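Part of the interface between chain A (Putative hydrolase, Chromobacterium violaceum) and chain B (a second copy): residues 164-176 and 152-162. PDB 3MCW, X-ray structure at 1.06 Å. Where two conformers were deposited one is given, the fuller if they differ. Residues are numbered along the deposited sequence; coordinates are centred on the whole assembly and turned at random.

Chain A (164-176) DEVHAMSLANLDG
Chain B (152-162) DKTDWHGRRRS

How do the two backbones meet? Chain A supplies the end of a helix, 164-174, which Asp175(A) leaves at phi/psi -65/137. Chain B supplies a hairpin: strands 153-154 and 160-161 are paired by Lys153(B) N to Arg161(B) O (3.0 Å) and Arg161(B) N to Lys153(B) O (2.9 Å), and joined through a type I turn from Asp155(B) to Gly158(B). The CA atoms of Ala168(A) and Trp156(B) lie 4.6 Å apart, those of Met169(A) and Asp155(B) 4.9 Å. At this register Trp156(B) N donates to Ala168(A) O at 3.0 Å, an oxygen that also accepts Ala172(A) N at 3.2 Å. In all, 601 Å² is buried.

Why can the helix come so close? Ala168(A) and Ala172(A) both point their CB toward the hairpin, and these short side chains leave room for its backbone: Ala172(A) CB lies 3.3 Å from Thr154(B) O and 3.7 Å from Asp155(B) CA, while Ala168(A) CB is 4.3 Å from Trp156(B) CB. Asp155(B), chi1 76° (p) and chi2 13°, turns OD1 back into its own loop, accepting Arg159(B) N at 3.0 Å and, weakly, His157(B) N at 2.9 Å. Gly158(B), phi/psi 90/15, suits a backbone where a CB would jam against the preceding carbonyl.

What does the tryptophan cover? Trp156(B) adopts chi1 -163° (t) and chi2 -113°, laying its indole along the helix and burying 115 Å², the largest share of any residue. Leu171(A), m at chi1 and t at chi2, places CD1 over one face, 3.9 Å from the centroid of the five-membered ring and 3.5 Å from Trp156(B) CD1. Farther along the indole, Asp175(A) CG approaches Trp156(B) CH2 at 3.5 Å.

Where do the charges pair? Glu165(A), with chi angles -70°, 175° and -55°, brings its end nearer the hairpin although its CB points sideways. Arg161(B) answers with m, m, t and chi4 -161°, and its NH2 donates to Glu165(A) OE2 at 2.9 Å, a salt bridge at the guanidinium edge. Water 1 donates to Glu165(A) OE2 at 2.6 Å and accepts from Arg161(B) NH1 at 3.0 Å. Selenomethionine Met169(A) (m, t, p) sets SE 3.9 Å from Arg161(B) NE.

How does the lysine reach the helix end? The t, t, t run of Lys153(B) puts CD 3.4 Å from Asn173(A) OD1 and CE 3.2 Å from Ala172(A) O; chi4 at 79° (p) then sets the direction of NZ. Lys153(B) NZ donates to water 2 at 2.8 Å, which donates to Ala172(A) O and Asp175(A) O, each at 3.0 Å.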

# COMPACT_ATOMS: atom_id res chain seq x y z
N ASP A 164 -10.71 12.81 8.23
CA ASP A 164 -9.84 13.85 7.66
C ASP A 164 -8.36 13.58 7.94
O ASP A 164 -7.50 13.71 7.08
CB ASP A 164 -10.21 15.24 8.22
CG ASP A 164 -11.57 15.69 7.77
OD1 ASP A 164 -12.39 15.94 8.66
OD2 ASP A 164 -11.81 15.80 6.54
N GLU A 165 -8.07 13.22 9.19
CA GLU A 165 -6.69 12.95 9.59
C GLU A 165 -6.16 11.70 8.90
O GLU A 165 -5.00 11.67 8.48
CB GLU A 165 -6.61 12.82 11.11
CG GLU A 165 -6.82 14.12 11.85
CD GLU A 165 -6.86 13.93 13.35
OE1 GLU A 165 -7.64 13.14 13.88
OE2 GLU A 165 -6.05 14.60 14.00
N VAL A 166 -6.97 10.66 8.81
CA VAL A 166 -6.59 9.42 8.13
C VAL A 166 -6.27 9.72 6.67
O VAL A 166 -5.25 9.28 6.13
CB VAL A 166 -7.69 8.35 8.29
CG1 VAL A 166 -7.40 7.12 7.44
CG2 VAL A 166 -7.90 7.99 9.76
N HIS A 167 -7.16 10.45 6.03
CA HIS A 167 -7.01 10.87 4.63
C HIS A 167 -5.71 11.64 4.46
O HIS A 167 -4.94 11.38 3.54
CB HIS A 167 -8.25 11.72 4.27
CG HIS A 167 -8.37 12.14 2.85
ND1 HIS A 167 -9.07 11.43 1.89
CD2 HIS A 167 -7.98 13.30 2.27
CE1 HIS A 167 -9.03 12.15 0.77
NE2 HIS A 167 -8.38 13.28 0.97
N ALA A 168 -5.47 12.62 5.32
CA ALA A 168 -4.28 13.47 5.20
C ALA A 168 -2.98 12.67 5.34
O ALA A 168 -1.98 12.99 4.69
CB ALA A 168 -4.34 14.57 6.24
N MSE A 169 -3.00 11.66 6.21
CA MSE A 169 -1.81 10.84 6.39
C MSE A 169 -1.57 9.96 5.16
O MSE A 169 -0.43 9.83 4.67
CB MSE A 169 -1.88 10.06 7.72
CG MSE A 169 -1.72 10.97 8.94
SE MSE A 169 -1.76 10.13 10.70
CE MSE A 169 -0.02 9.44 10.61
N SER A 170 -2.63 9.35 4.63
CA SER A 170 -2.46 8.55 3.41
C SER A 170 -2.01 9.37 2.24
O SER A 170 -1.11 8.97 1.51
CB SER A 170 -3.73 7.80 3.06
OG SER A 170 -3.98 6.75 3.95
N LEU A 171 -2.59 10.56 2.05
CA LEU A 171 -2.14 11.41 0.95
C LEU A 171 -0.65 11.75 1.06
O LEU A 171 0.06 11.79 0.08
CB LEU A 171 -2.96 12.70 0.85
CG LEU A 171 -4.43 12.57 0.46
CD1 LEU A 171 -5.01 13.98 0.35
CD2 LEU A 171 -4.65 11.70 -0.78
N ALA A 172 -0.19 12.06 2.27
CA ALA A 172 1.21 12.38 2.47
C ALA A 172 2.12 11.19 2.14
O ALA A 172 3.19 11.38 1.58
CB ALA A 172 1.45 12.87 3.88
N ASN A 173 1.71 10.00 2.53
CA ASN A 173 2.48 8.79 2.21
C ASN A 173 2.48 8.48 0.72
O ASN A 173 3.44 7.92 0.20
CB ASN A 173 1.97 7.59 3.01
CG ASN A 173 2.38 7.64 4.51
OD1 ASN A 173 3.33 8.35 4.90
ND2 ASN A 173 1.64 6.93 5.33
N LEU A 174 1.40 8.83 0.03
CA LEU A 174 1.25 8.54 -1.38
C LEU A 174 1.94 9.55 -2.29
O LEU A 174 2.50 9.17 -3.33
CB LEU A 174 -0.23 8.43 -1.74
CG LEU A 174 -0.95 7.21 -1.21
CD1 LEU A 174 -2.45 7.30 -1.41
CD2 LEU A 174 -0.41 5.93 -1.91
N ASP A 175 1.86 10.84 -1.96
CA ASP A 175 2.34 11.89 -2.84
C ASP A 175 3.84 11.79 -3.02
O ASP A 175 4.59 11.58 -2.06
CB ASP A 175 1.98 13.28 -2.30
CG ASP A 175 2.29 14.34 -3.31
OD1 ASP A 175 1.76 14.28 -4.44
OD2 ASP A 175 3.18 15.22 -3.05
N GLY A 176 4.28 11.97 -4.26
CA GLY A 176 5.71 11.94 -4.63
C GLY A 176 6.20 10.50 -4.78
O GLY A 176 6.70 10.10 -5.82
N ASP B 152 9.22 10.86 11.50
CA ASP B 152 8.28 11.98 11.48
C ASP B 152 7.92 12.34 10.05
O ASP B 152 8.76 12.29 9.15
CB ASP B 152 8.88 13.26 12.12
CG ASP B 152 8.99 13.25 13.63
OD1 ASP B 152 8.99 12.15 14.26
OD2 ASP B 152 9.15 14.37 14.16
N LYS B 153 6.68 12.77 9.83
CA LYS B 153 6.21 13.12 8.50
C LYS B 153 5.12 14.16 8.60
O LYS B 153 4.23 14.05 9.45
CB LYS B 153 5.70 11.87 7.77
CG LYS B 153 5.40 12.10 6.29
CD LYS B 153 5.51 10.86 5.48
CE LYS B 153 5.14 11.11 4.05
NZ LYS B 153 6.15 11.73 3.20
N THR B 154 5.17 15.16 7.74
CA THR B 154 4.09 16.16 7.66
C THR B 154 2.92 15.59 6.87
O THR B 154 3.12 15.08 5.76
CB THR B 154 4.61 17.42 6.99
OG1 THR B 154 5.80 17.86 7.65
CG2 THR B 154 3.54 18.51 6.99
N ASP B 155 1.72 15.64 7.43
CA ASP B 155 0.56 15.15 6.72
C ASP B 155 0.14 16.16 5.65
O ASP B 155 0.69 17.24 5.51
CB ASP B 155 -0.58 14.71 7.65
CG ASP B 155 -1.39 15.87 8.28
OD1 ASP B 155 -1.27 17.00 7.83
OD2 ASP B 155 -2.19 15.53 9.18
N TRP B 156 -0.87 15.82 4.85
CA TRP B 156 -1.23 16.63 3.69
C TRP B 156 -1.84 17.96 4.12
O TRP B 156 -1.90 18.89 3.31
CB TRP B 156 -2.21 15.87 2.79
CG TRP B 156 -2.31 16.41 1.44
CD1 TRP B 156 -3.40 17.05 0.83
CD2 TRP B 156 -1.28 16.41 0.48
NE1 TRP B 156 -3.07 17.40 -0.42
CE2 TRP B 156 -1.79 16.99 -0.69
CE3 TRP B 156 0.02 15.91 0.48
CZ2 TRP B 156 -1.00 17.19 -1.82
CZ3 TRP B 156 0.80 16.10 -0.64
CH2 TRP B 156 0.28 16.70 -1.78
N HIS B 157 -2.34 18.04 5.35
CA HIS B 157 -2.92 19.29 5.88
C HIS B 157 -1.86 20.17 6.56
O HIS B 157 -2.18 21.22 7.11
CB HIS B 157 -4.04 18.90 6.85
CG HIS B 157 -4.88 20.05 7.31
ND1 HIS B 157 -5.03 20.36 8.64
CD2 HIS B 157 -5.61 20.95 6.62
CE1 HIS B 157 -5.84 21.41 8.75
NE2 HIS B 157 -6.20 21.78 7.54
N GLY B 158 -0.61 19.74 6.55
CA GLY B 158 0.50 20.54 7.11
C GLY B 158 0.78 20.29 8.58
O GLY B 158 1.51 21.08 9.18
N ARG B 159 0.26 19.21 9.14
CA ARG B 159 0.54 18.86 10.53
C ARG B 159 1.71 17.91 10.64
O ARG B 159 1.71 16.89 10.00
CB ARG B 159 -0.68 18.22 11.17
CG ARG B 159 -0.54 17.92 12.66
N ARG B 160 2.70 18.23 11.46
CA ARG B 160 3.74 17.26 11.75
C ARG B 160 3.17 16.11 12.56
O ARG B 160 2.61 16.32 13.62
CB ARG B 160 4.91 17.87 12.55
CG ARG B 160 5.97 16.79 12.94
CD ARG B 160 6.99 17.12 14.01
NE ARG B 160 7.89 18.11 13.45
CZ ARG B 160 9.18 17.98 13.01
NH1 ARG B 160 9.93 16.89 13.07
NH2 ARG B 160 9.75 19.04 12.47
N ARG B 161 3.35 14.89 12.06
CA ARG B 161 3.05 13.69 12.81
C ARG B 161 4.37 13.08 13.25
O ARG B 161 5.30 12.94 12.47
CB ARG B 161 2.27 12.70 11.92
CG ARG B 161 0.90 13.21 11.52
CD ARG B 161 0.01 13.40 12.71
NE ARG B 161 -1.37 13.61 12.33
CZ ARG B 161 -2.27 14.14 13.11
NH1 ARG B 161 -1.94 14.60 14.31
NH2 ARG B 161 -3.51 14.25 12.67
N SER B 162 4.46 12.71 14.52
CA SER B 162 5.68 12.06 15.01
C SER B 162 5.83 10.69 14.37
O SER B 162 4.85 10.08 13.94
CB SER B 162 5.60 11.87 16.51
OG SER B 162 4.65 10.87 16.87
O HOH W 1 -4.39 15.41 15.79
O HOH W 2 5.95 10.93 0.48